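Local coordinates for sialyltransferase 0160 (Photobacterium damselae, PDB 4R84), which probably transfers sialic acid from CMP-sialic acid to galactosides in alpha-2,6 linkage, as a GT-B fold glycosyltransferase, at residues Q348-Q353 against D423-P428; L402-H407 against D415-S420. All coordinates share one frame; numbering follows the deposited sequence.

Contact 1 of 2, residues Q348-Q353 against D423-P428. With CA (calcium ion), chain F.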
ATOM      1  N   GLN A 348     -21.881  -9.429   0.212  1.00 21.72           N
ATOM      2  CA  GLN A 348     -22.742  -9.004  -0.893  1.00 21.70           C
ATOM      3  C   GLN A 348     -24.121  -9.634  -0.744  1.00 28.64           C
ATOM      4  O   GLN A 348     -25.150  -8.971  -0.923  1.00 28.09           O
ATOM      5  CB  GLN A 348     -22.151  -9.390  -2.255  1.00 26.97           C
ATOM      6  CG  GLN A 348     -20.997  -8.515  -2.723  1.00 40.64           C
ATOM      7  CD  GLN A 348     -20.392  -8.981  -4.045  1.00 55.08           C
ATOM      8  OE1 GLN A 348     -20.158 -10.176  -4.254  1.00 54.60           O
ATOM      9  NE2 GLN A 348     -20.126  -8.032  -4.940  1.00 52.64           N
ATOM     10  N   GLN A 349     -24.127 -10.923  -0.424  1.00 20.79           N
ATOM     11  CA  GLN A 349     -25.379 -11.657  -0.249  1.00 26.86           C
ATOM     12  C   GLN A 349     -26.141 -11.111   0.948  1.00 25.87           C
ATOM     13  O   GLN A 349     -27.366 -10.961   0.895  1.00 25.81           O
ATOM     14  CB  GLN A 349     -25.106 -13.156  -0.095  1.00 29.56           C
ATOM     15  CG  GLN A 349     -24.633 -13.816  -1.410  1.00 43.51           C
ATOM     16  CD  GLN A 349     -24.141 -15.252  -1.237  1.00 51.18           C
ATOM     17  OE1 GLN A 349     -24.170 -15.804  -0.137  1.00 56.59           O
ATOM     18  NE2 GLN A 349     -23.672 -15.856  -2.330  1.00 46.18           N
ATOM     19  N   GLN A 350     -25.420 -10.803   2.021  1.00 23.79           N
ATOM     20  CA  GLN A 350     -26.059 -10.281   3.237  1.00 26.04           C
ATOM     21  C   GLN A 350     -26.637  -8.876   3.037  1.00 24.46           C
ATOM     22  O   GLN A 350     -27.729  -8.563   3.546  1.00 23.50           O
ATOM     23  CB  GLN A 350     -25.064 -10.284   4.405  1.00 26.25           C
ATOM     24  CG  GLN A 350     -24.696 -11.693   4.857  1.00 25.36           C
ATOM     25  CD  GLN A 350     -23.510 -11.741   5.796  1.00 25.32           C
ATOM     26  OE1 GLN A 350     -22.594 -10.920   5.712  1.00 27.16           O
ATOM     27  NE2 GLN A 350     -23.529 -12.697   6.717  1.00 23.31           N
ATOM     28  N   TYR A 351     -25.924  -8.043   2.283  1.00 22.80           N
ATOM     29  CA  TYR A 351     -26.409  -6.709   1.920  1.00 24.16           C
ATOM     30  C   TYR A 351     -27.759  -6.846   1.206  1.00 27.65           C
ATOM     31  O   TYR A 351     -28.636  -5.994   1.344  1.00 24.62           O
ATOM     32  CB  TYR A 351     -25.394  -5.977   1.019  1.00 22.06           C
ATOM     33  CG  TYR A 351     -24.240  -5.247   1.707  1.00 22.26           C
ATOM     34  CD1 TYR A 351     -24.252  -4.969   3.065  1.00 20.11           C
ATOM     35  CD2 TYR A 351     -23.120  -4.853   0.973  1.00 22.46           C
ATOM     36  CE1 TYR A 351     -23.185  -4.300   3.673  1.00 25.84           C
ATOM     37  CE2 TYR A 351     -22.051  -4.195   1.570  1.00 22.99           C
ATOM     38  CZ  TYR A 351     -22.088  -3.923   2.916  1.00 22.02           C
ATOM     39  OH  TYR A 351     -21.031  -3.263   3.489  1.00 22.96           O
ATOM     40  N   SER A 352     -27.925  -7.913   0.426  1.00 26.10           N
ATOM     41  CA  SER A 352     -29.159  -8.097  -0.345  1.00 27.60           C
ATOM     42  C   SER A 352     -30.229  -8.960   0.331  1.00 24.84           C
ATOM     43  O   SER A 352     -31.318  -9.121  -0.222  1.00 29.86           O
ATOM     44  CB  SER A 352     -28.835  -8.694  -1.716  1.00 37.18           C
ATOM     45  OG  SER A 352     -28.194  -7.737  -2.540  1.00 41.64           O
ATOM     46  N   GLN A 353     -29.948  -9.490   1.522  1.00 35.67           N
ATOM     47  CA  GLN A 353     -30.936 -10.290   2.267  1.00 32.33           C
ATOM     48  C   GLN A 353     -32.267  -9.550   2.456  1.00 33.24           C
ATOM     49  O   GLN A 353     -33.341 -10.137   2.326  1.00 32.82           O
ATOM     50  CB  GLN A 353     -30.394 -10.687   3.641  1.00 38.69           C
ATOM     51  CG  GLN A 353     -29.494 -11.909   3.639  1.00 39.01           C
ATOM     52  CD  GLN A 353     -29.054 -12.290   5.038  1.00 39.26           C
ATOM     53  OE1 GLN A 353     -29.631 -11.832   6.025  1.00 35.45           O
ATOM     54  NE2 GLN A 353     -28.014 -13.111   5.131  1.00 38.39           N
ATOM     55  N   ASP A 423     -31.436  -9.035  14.812  1.00 29.74           N
ATOM     56  CA  ASP A 423     -31.380  -9.107  13.355  1.00 35.32           C
ATOM     57  C   ASP A 423     -30.158  -8.398  12.775  1.00 35.57           C
ATOM     58  O   ASP A 423     -30.068  -8.199  11.564  1.00 34.16           O
ATOM     59  CB  ASP A 423     -32.636  -8.482  12.758  1.00 37.74           C
ATOM     60  CG  ASP A 423     -33.879  -9.330  12.978  1.00 43.27           C
ATOM     61  OD1 ASP A 423     -33.769 -10.572  13.099  1.00 41.15           O
ATOM     62  OD2 ASP A 423     -34.973  -8.734  13.047  1.00 52.67           O
ATOM     63  N   MET A 424     -29.193  -8.077  13.627  1.00 22.30           N
ATOM     64  CA  MET A 424     -27.985  -7.401  13.181  1.00 20.62           C
ATOM     65  C   MET A 424     -27.009  -8.444  12.649  1.00 26.67           C
ATOM     66  O   MET A 424     -26.823  -9.497  13.249  1.00 27.78           O
ATOM     67  CB  MET A 424     -27.362  -6.568  14.304  1.00 21.84           C
ATOM     68  CG  MET A 424     -26.194  -5.666  13.842  1.00 21.99           C
ATOM     69  SD  MET A 424     -25.692  -4.457  15.099  1.00 30.70           S
ATOM     70  CE  MET A 424     -25.156  -5.510  16.422  1.00 21.89           C
ATOM     71  N   ILE A 425     -26.448  -8.176  11.475  1.00 21.88           N
ATOM     72  CA  ILE A 425     -25.519  -9.116  10.854  1.00 19.51           C
ATOM     73  C   ILE A 425     -24.073  -8.747  11.180  1.00 20.45           C
ATOM     74  O   ILE A 425     -23.685  -7.588  11.056  1.00 23.39           O
ATOM     75  CB  ILE A 425     -25.730  -9.175   9.331  1.00 22.13           C
ATOM     76  CG1 ILE A 425     -27.088  -9.812   9.047  1.00 24.68           C
ATOM     77  CG2 ILE A 425     -24.602 -10.004   8.677  1.00 20.30           C
ATOM     78  CD1 ILE A 425     -27.611  -9.637   7.624  1.00 25.73           C
ATOM     79  N   ASN A 426     -23.283  -9.740  11.595  1.00 20.90           N
ATOM     80  CA  ASN A 426     -21.887  -9.518  11.973  1.00 20.40           C
ATOM     81  C   ASN A 426     -20.922  -9.518  10.787  1.00 21.69           C
ATOM     82  O   ASN A 426     -21.019 -10.367   9.908  1.00 23.33           O
ATOM     83  CB  ASN A 426     -21.448 -10.594  12.974  1.00 21.61           C
ATOM     84  CG  ASN A 426     -20.121 -10.278  13.633  1.00 22.69           C
ATOM     85  OD1 ASN A 426     -20.011  -9.313  14.381  1.00 24.98           O
ATOM     86  ND2 ASN A 426     -19.113 -11.119  13.392  1.00 21.42           N
ATOM     87  N   ILE A 427     -20.011  -8.544  10.764  1.00 20.02           N
ATOM     88  CA  ILE A 427     -18.865  -8.572   9.851  1.00 23.82           C
ATOM     89  C   ILE A 427     -17.645  -8.870  10.707  1.00 17.13           C
ATOM     90  O   ILE A 427     -17.315  -8.100  11.600  1.00 21.54           O
ATOM     91  CB  ILE A 427     -18.694  -7.241   9.076  1.00 17.99           C
ATOM     92  CG1 ILE A 427     -19.998  -6.890   8.353  1.00 22.10           C
ATOM     93  CG2 ILE A 427     -17.500  -7.304   8.097  1.00 20.45           C
ATOM     94  CD1 ILE A 427     -19.997  -5.509   7.728  1.00 25.12           C
ATOM     95  N   PRO A 428     -16.970 -10.005  10.438  1.00 20.42           N
ATOM     96  CA  PRO A 428     -15.919 -10.514  11.328  1.00 20.19           C
ATOM     97  C   PRO A 428     -14.942  -9.433  11.781  1.00 20.32           C
ATOM     98  O   PRO A 428     -14.356  -8.733  10.949  1.00 18.85           O
ATOM     99  CB  PRO A 428     -15.209 -11.567  10.468  1.00 21.06           C
ATOM    100  CG  PRO A 428     -16.274 -12.082   9.554  1.00 20.10           C
ATOM    101  CD  PRO A 428     -17.174 -10.868   9.260  1.00 19.70           C
TER
HETATM  102 CA    CA F 502     -30.185  -4.588   2.659  1.00 27.79          CA
HETATM  103  O   HOH W   1     -22.105 -12.825   9.364  1.00 27.57           O
HETATM  104  O   HOH W   2     -20.447 -10.805   7.095  1.00 27.65           O
HETATM  105  O   HOH W   3     -29.686  -6.737   4.041  1.00 23.19           O
HETATM  106  O   HOH W   4     -29.818  -3.654   0.557  1.00 28.09           O
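The methyl CG2 of Ile425 sits over one face of the Gln350 side-chain amide, 3.5 Å from both CD and NE2 of Gln350, while the polar end of that amide faces two waters. A second methyl, CD1 of Ile425, lies above the plane of the Gln353 amide near its oxygen, 3.4 Å from OE1 of Gln353. Helix 344-353 thus flanks strand 425-427, an outermost strand of the parallel, Rossmann-like sheet in a GT-B fold. No direct hydrogen bond spans the two segments. With chi2 at 168°, Gln350 reaches out extended from the helix, and its amide is bridged to the backbone of the strand: water 1 accepts from NE2 at 3.0 Å, water 2 donates to OE1 at 2.6 Å, and both donate to Asn426 O. The Tyr351 ring packs edge-to-face with Phe403 of the neighbouring strand 401-405, and its OH is hydrogen-bonded to Met441 O. Tyr351 O belongs to a calcium site to which Ser354, Leu356, Asn358, Asp401 and waters 3 and 4 also contribute. It binds the calcium at 2.5 Å, and water 3 donates to Gln350 O at 2.7 Å.

Contact 2 of 2, residues L402-H407 against D415-S420. With CSF (cytidine-5'-monophosphate-3-fluoro-N-acetyl-neuraminic acid), chain E.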
ATOM      1  N   LEU A 402     -29.265  -3.442   9.772  1.00 22.76           N
ATOM      2  CA  LEU A 402     -28.136  -3.271  10.687  1.00 26.77           C
ATOM      3  C   LEU A 402     -27.041  -4.309  10.486  1.00 23.01           C
ATOM      4  O   LEU A 402     -27.296  -5.512  10.392  1.00 24.16           O
ATOM      5  CB  LEU A 402     -28.577  -3.286  12.160  1.00 31.11           C
ATOM      6  CG  LEU A 402     -29.338  -2.094  12.772  1.00 35.94           C
ATOM      7  CD1 LEU A 402     -30.456  -1.540  11.910  1.00 48.07           C
ATOM      8  CD2 LEU A 402     -29.852  -2.481  14.152  1.00 45.31           C
ATOM      9  N   PHE A 403     -25.824  -3.793  10.398  1.00 19.49           N
ATOM     10  CA  PHE A 403     -24.599  -4.575  10.319  1.00 18.76           C
ATOM     11  C   PHE A 403     -23.646  -4.067  11.393  1.00 23.08           C
ATOM     12  O   PHE A 403     -23.639  -2.874  11.718  1.00 23.44           O
ATOM     13  CB  PHE A 403     -23.950  -4.451   8.942  1.00 21.09           C
ATOM     14  CG  PHE A 403     -24.724  -5.116   7.841  1.00 22.45           C
ATOM     15  CD1 PHE A 403     -25.853  -4.514   7.291  1.00 25.96           C
ATOM     16  CD2 PHE A 403     -24.309  -6.339   7.338  1.00 18.95           C
ATOM     17  CE1 PHE A 403     -26.562  -5.135   6.270  1.00 24.54           C
ATOM     18  CE2 PHE A 403     -25.015  -6.962   6.321  1.00 24.29           C
ATOM     19  CZ  PHE A 403     -26.141  -6.364   5.792  1.00 25.31           C
ATOM     20  N   PHE A 404     -22.841  -4.967  11.934  1.00 18.45           N
ATOM     21  CA  PHE A 404     -21.913  -4.620  12.996  1.00 19.81           C
ATOM     22  C   PHE A 404     -20.496  -4.922  12.578  1.00 20.33           C
ATOM     23  O   PHE A 404     -20.187  -6.053  12.205  1.00 26.03           O
ATOM     24  CB  PHE A 404     -22.258  -5.399  14.275  1.00 20.63           C
ATOM     25  CG  PHE A 404     -21.304  -5.164  15.418  1.00 20.18           C
ATOM     26  CD1 PHE A 404     -21.061  -3.882  15.881  1.00 23.32           C
ATOM     27  CD2 PHE A 404     -20.713  -6.235  16.083  1.00 21.22           C
ATOM     28  CE1 PHE A 404     -20.203  -3.658  16.951  1.00 23.78           C
ATOM     29  CE2 PHE A 404     -19.857  -6.026  17.159  1.00 20.06           C
ATOM     30  CZ  PHE A 404     -19.594  -4.733  17.601  1.00 18.73           C
ATOM     31  N   LYS A 405     -19.622  -3.918  12.624  1.00 18.29           N
ATOM     32  CA  LYS A 405     -18.191  -4.196  12.452  1.00 20.41           C
ATOM     33  C   LYS A 405     -17.503  -3.894  13.768  1.00 19.78           C
ATOM     34  O   LYS A 405     -17.222  -2.732  14.097  1.00 20.09           O
ATOM     35  CB  LYS A 405     -17.582  -3.385  11.301  1.00 18.85           C
ATOM     36  CG  LYS A 405     -16.059  -3.601  11.138  1.00 22.03           C
ATOM     37  CD  LYS A 405     -15.747  -5.078  11.208  1.00 23.08           C
ATOM     38  CE  LYS A 405     -14.271  -5.365  10.998  1.00 18.66           C
ATOM     39  NZ  LYS A 405     -13.323  -4.946  12.076  1.00 18.76           N
ATOM     40  N   GLY A 406     -17.289  -4.946  14.552  1.00 17.55           N
ATOM     41  CA  GLY A 406     -16.667  -4.783  15.841  1.00 18.18           C
ATOM     42  C   GLY A 406     -15.191  -4.472  15.729  1.00 20.61           C
ATOM     43  O   GLY A 406     -14.543  -4.768  14.705  1.00 18.50           O
ATOM     44  N   HIS A 407     -14.647  -3.877  16.786  1.00 21.16           N
ATOM     45  CA  HIS A 407     -13.202  -3.673  16.890  1.00 20.42           C
ATOM     46  C   HIS A 407     -12.533  -5.039  17.004  1.00 16.49           C
ATOM     47  O   HIS A 407     -13.045  -5.932  17.670  1.00 18.80           O
ATOM     48  CB  HIS A 407     -12.875  -2.794  18.109  1.00 20.48           C
ATOM     49  CG  HIS A 407     -11.464  -2.288  18.152  1.00 19.26           C
ATOM     50  ND1 HIS A 407     -10.384  -3.100  18.438  1.00 21.21           N
ATOM     51  CD2 HIS A 407     -10.962  -1.042  17.977  1.00 23.16           C
ATOM     52  CE1 HIS A 407      -9.277  -2.377  18.430  1.00 23.00           C
ATOM     53  NE2 HIS A 407      -9.598  -1.126  18.157  1.00 22.34           N
ATOM     54  N   ASP A 415     -19.512  -9.473  21.512  1.00 21.78           N
ATOM     55  CA  ASP A 415     -20.598 -10.431  21.740  1.00 23.32           C
ATOM     56  C   ASP A 415     -21.833  -9.778  22.367  1.00 20.12           C
ATOM     57  O   ASP A 415     -22.960 -10.095  21.991  1.00 23.64           O
ATOM     58  CB  ASP A 415     -20.148 -11.585  22.637  1.00 25.61           C
ATOM     59  CG  ASP A 415     -18.943 -12.313  22.095  1.00 31.25           C
ATOM     60  OD1 ASP A 415     -18.781 -12.386  20.860  1.00 32.43           O
ATOM     61  OD2 ASP A 415     -18.185 -12.865  22.914  1.00 34.47           O
ATOM     62  N   ILE A 416     -21.609  -8.896  23.340  1.00 19.77           N
ATOM     63  CA  ILE A 416     -22.697  -8.192  24.029  1.00 17.45           C
ATOM     64  C   ILE A 416     -23.463  -7.307  23.061  1.00 21.02           C
ATOM     65  O   ILE A 416     -24.700  -7.344  23.020  1.00 25.31           O
ATOM     66  CB  ILE A 416     -22.161  -7.336  25.197  1.00 18.46           C
ATOM     67  CG1 ILE A 416     -21.625  -8.240  26.310  1.00 27.01           C
ATOM     68  CG2 ILE A 416     -23.257  -6.416  25.754  1.00 24.42           C
ATOM     69  CD1 ILE A 416     -20.845  -7.504  27.370  1.00 27.08           C
ATOM     70  N   ILE A 417     -22.729  -6.522  22.274  1.00 21.61           N
ATOM     71  CA  ILE A 417     -23.362  -5.630  21.306  1.00 24.44           C
ATOM     72  C   ILE A 417     -24.144  -6.404  20.247  1.00 18.08           C
ATOM     73  O   ILE A 417     -25.312  -6.083  19.970  1.00 22.83           O
ATOM     74  CB  ILE A 417     -22.316  -4.725  20.608  1.00 22.21           C
ATOM     75  CG1 ILE A 417     -21.657  -3.792  21.623  1.00 19.95           C
ATOM     76  CG2 ILE A 417     -22.941  -3.923  19.459  1.00 23.64           C
ATOM     77  CD1 ILE A 417     -20.417  -3.073  21.096  1.00 21.47           C
ATOM     78  N   LEU A 418     -23.519  -7.419  19.660  1.00 21.88           N
ATOM     79  CA  LEU A 418     -24.195  -8.187  18.623  1.00 25.14           C
ATOM     80  C   LEU A 418     -25.460  -8.841  19.181  1.00 30.30           C
ATOM     81  O   LEU A 418     -26.508  -8.860  18.529  1.00 24.18           O
ATOM     82  CB  LEU A 418     -23.254  -9.244  18.025  1.00 27.73           C
ATOM     83  CG  LEU A 418     -23.738  -9.966  16.765  1.00 28.39           C
ATOM     84  CD1 LEU A 418     -23.958  -8.950  15.644  1.00 25.67           C
ATOM     85  CD2 LEU A 418     -22.737 -11.046  16.349  1.00 25.03           C
ATOM     86  N   GLY A 419     -25.354  -9.370  20.393  1.00 22.55           N
ATOM     87  CA  GLY A 419     -26.459 -10.072  21.014  1.00 24.17           C
ATOM     88  C   GLY A 419     -27.610  -9.156  21.391  1.00 26.52           C
ATOM     89  O   GLY A 419     -28.704  -9.627  21.706  1.00 31.59           O
ATOM     90  N   SER A 420     -27.377  -7.848  21.359  1.00 23.78           N
ATOM     91  CA  SER A 420     -28.409  -6.893  21.773  1.00 24.45           C
ATOM     92  C   SER A 420     -29.337  -6.509  20.630  1.00 28.21           C
ATOM     93  O   SER A 420     -30.355  -5.845  20.834  1.00 27.87           O
ATOM     94  CB  SER A 420     -27.776  -5.628  22.351  1.00 24.48           C
ATOM     95  OG  SER A 420     -26.979  -5.930  23.475  1.00 25.71           O
TER
HETATM   96  C5A CSF E 501      -6.119   5.230  19.131  1.00 21.67           C
HETATM   97  C4A CSF E 501      -5.158   4.393  18.296  1.00 21.01           C
HETATM   98  C2A CSF E 501      -6.929   2.589  18.177  1.00 29.35           C
HETATM   99  O6A CSF E 501      -7.769   3.484  18.930  1.00 24.59           O
HETATM  100  C6A CSF E 501      -7.541   4.872  18.716  1.00 23.62           C
HETATM  101  C3A CSF E 501      -5.448   2.897  18.462  1.00 21.51           C
HETATM  102  O4A CSF E 501      -3.816   4.689  18.704  1.00 22.96           O
HETATM  103  N5A CSF E 501      -5.879   6.634  18.885  1.00 26.00           N
HETATM  104  C7A CSF E 501      -8.532   5.631  19.575  1.00 21.89           C
HETATM  105  C8A CSF E 501      -9.953   5.292  19.160  1.00 20.14           C
HETATM  106  C9A CSF E 501     -10.943   6.204  19.874  1.00 28.04           C
HETATM  107  O9A CSF E 501     -12.251   5.863  19.413  1.00 25.94           O
HETATM  108  O8A CSF E 501     -10.065   5.514  17.755  1.00 22.20           O
HETATM  109  O7A CSF E 501      -8.359   5.253  20.942  1.00 25.67           O
HETATM  110  C1A CSF E 501      -7.241   1.166  18.594  1.00 34.20           C
HETATM  111  OBA CSF E 501      -6.693   0.230  17.979  1.00 31.59           O
HETATM  112  OAA CSF E 501      -8.025   0.957  19.550  1.00 34.23           O
HETATM  113  O1A CSF E 501      -7.114   2.690  16.764  1.00 26.49           O
HETATM  114  O2A CSF E 501      -8.269   3.780  14.845  1.00 39.04           O
HETATM  115  N1  CSF E 501     -10.932  -1.290  13.301  1.00 17.93           N
HETATM  116  C2  CSF E 501     -11.907  -2.037  12.621  1.00 18.30           C
HETATM  117  N3  CSF E 501     -13.200  -1.972  13.014  1.00 15.51           N
HETATM  118  C4  CSF E 501     -13.538  -1.180  14.053  1.00 17.36           C
HETATM  119  C5  CSF E 501     -12.575  -0.444  14.744  1.00 18.02           C
HETATM  120  C6  CSF E 501     -11.244  -0.521  14.347  1.00 17.39           C
HETATM  121  C3' CSF E 501      -8.528   0.600  12.272  1.00 22.91           C
HETATM  122  C2' CSF E 501      -9.219  -0.587  11.653  1.00 19.56           C
HETATM  123  C1' CSF E 501      -9.535  -1.436  12.864  1.00 18.78           C
HETATM  124  O4' CSF E 501      -8.646  -1.032  13.909  1.00 21.63           O
HETATM  125  C4' CSF E 501      -7.750  -0.049  13.393  1.00 21.22           C
HETATM  126  PA  CSF E 501      -8.498   2.751  15.924  1.00 33.87           P
HETATM  127  O5' CSF E 501      -8.558   1.387  15.114  1.00 26.72           O
HETATM  128  C5' CSF E 501      -7.370   0.914  14.497  1.00 18.62           C
HETATM  129  O3' CSF E 501      -7.721   1.289  11.326  1.00 27.10           O
HETATM  130  O2' CSF E 501      -8.297  -1.337  10.850  1.00 22.92           O
HETATM  131  N4  CSF E 501     -14.833  -1.113  14.449  1.00 18.22           N
HETATM  132  O2  CSF E 501     -11.560  -2.762  11.651  1.00 19.70           O
HETATM  133  O3A CSF E 501      -9.718   2.807  16.802  1.00 46.51           O
HETATM  134  C10 CSF E 501      -5.677   7.523  19.861  1.00 32.01           C
HETATM  135  O10 CSF E 501      -5.588   7.202  21.038  1.00 35.79           O
HETATM  136  C11 CSF E 501      -5.586   8.957  19.417  1.00 35.62           C
HETATM  137  F3A CSF E 501      -5.163   2.496  19.746  1.00 29.05           F
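CG2 of Ile417 rests over one face of the Phe404 ring, in a CH-pi contact 4.0 Å from the centroid and 21° off the normal. The methyl is shifted toward the CE1 rim, and CD1 of Ile417 touches the CZ rim from beyond it, on the same side. Leu418 adds a looser touch, its CD1 4.2 Å from CB of Phe404. This is the interior of a beta-alpha-beta unit of the Rossmann-like sheet: strand 401-405, helix 412-419 packed on its face, then strand 425-427. A chi1 of 177° swings the Phe404 ring toward the helix, with Gly406 N of the following loop over the centre of the opposite face. Further out, Ile417 is backed by Gln380 and Ile384 of helix 373-388. Past the ring the strand runs into the donor pocket. Lys405 O accepts from cytosine N4 of the bound donor analogue, and His407 NE2 donates to the sialic acid carboxylate oxygen OAA at 3.0 Å, with ND1 bonded to Ala409 N. Bends at chi2 and chi4 bring Lys405 NZ to the base, consistent with recognition of cytosine: it donates to cytosine O2 at 2.8 Å and to Gly406 O at 2.9 Å.

How the contacts relate
Centres of the two contacts lie about 12 Å apart, joined through neighbouring strands of one parallel sheet. Phe404 of contact 2 is bonded to contact 1 through both its N and its O: Phe404 N to Ile425 O and Phe404 O to Ile427 N, each 2.9 Å. Contact 2 is nested in the chain between the segments of contact 1. Strand 401-405 links two sites: Asp401 at its start binds the calcium beside contact 1, whereas Lys405 at its end meets the nucleotide, and the calcium is 19.7 Å from N4 of the donor analogue. Just past strand 425-427, Pro428 O packs 3.4 Å from CE of Lys405.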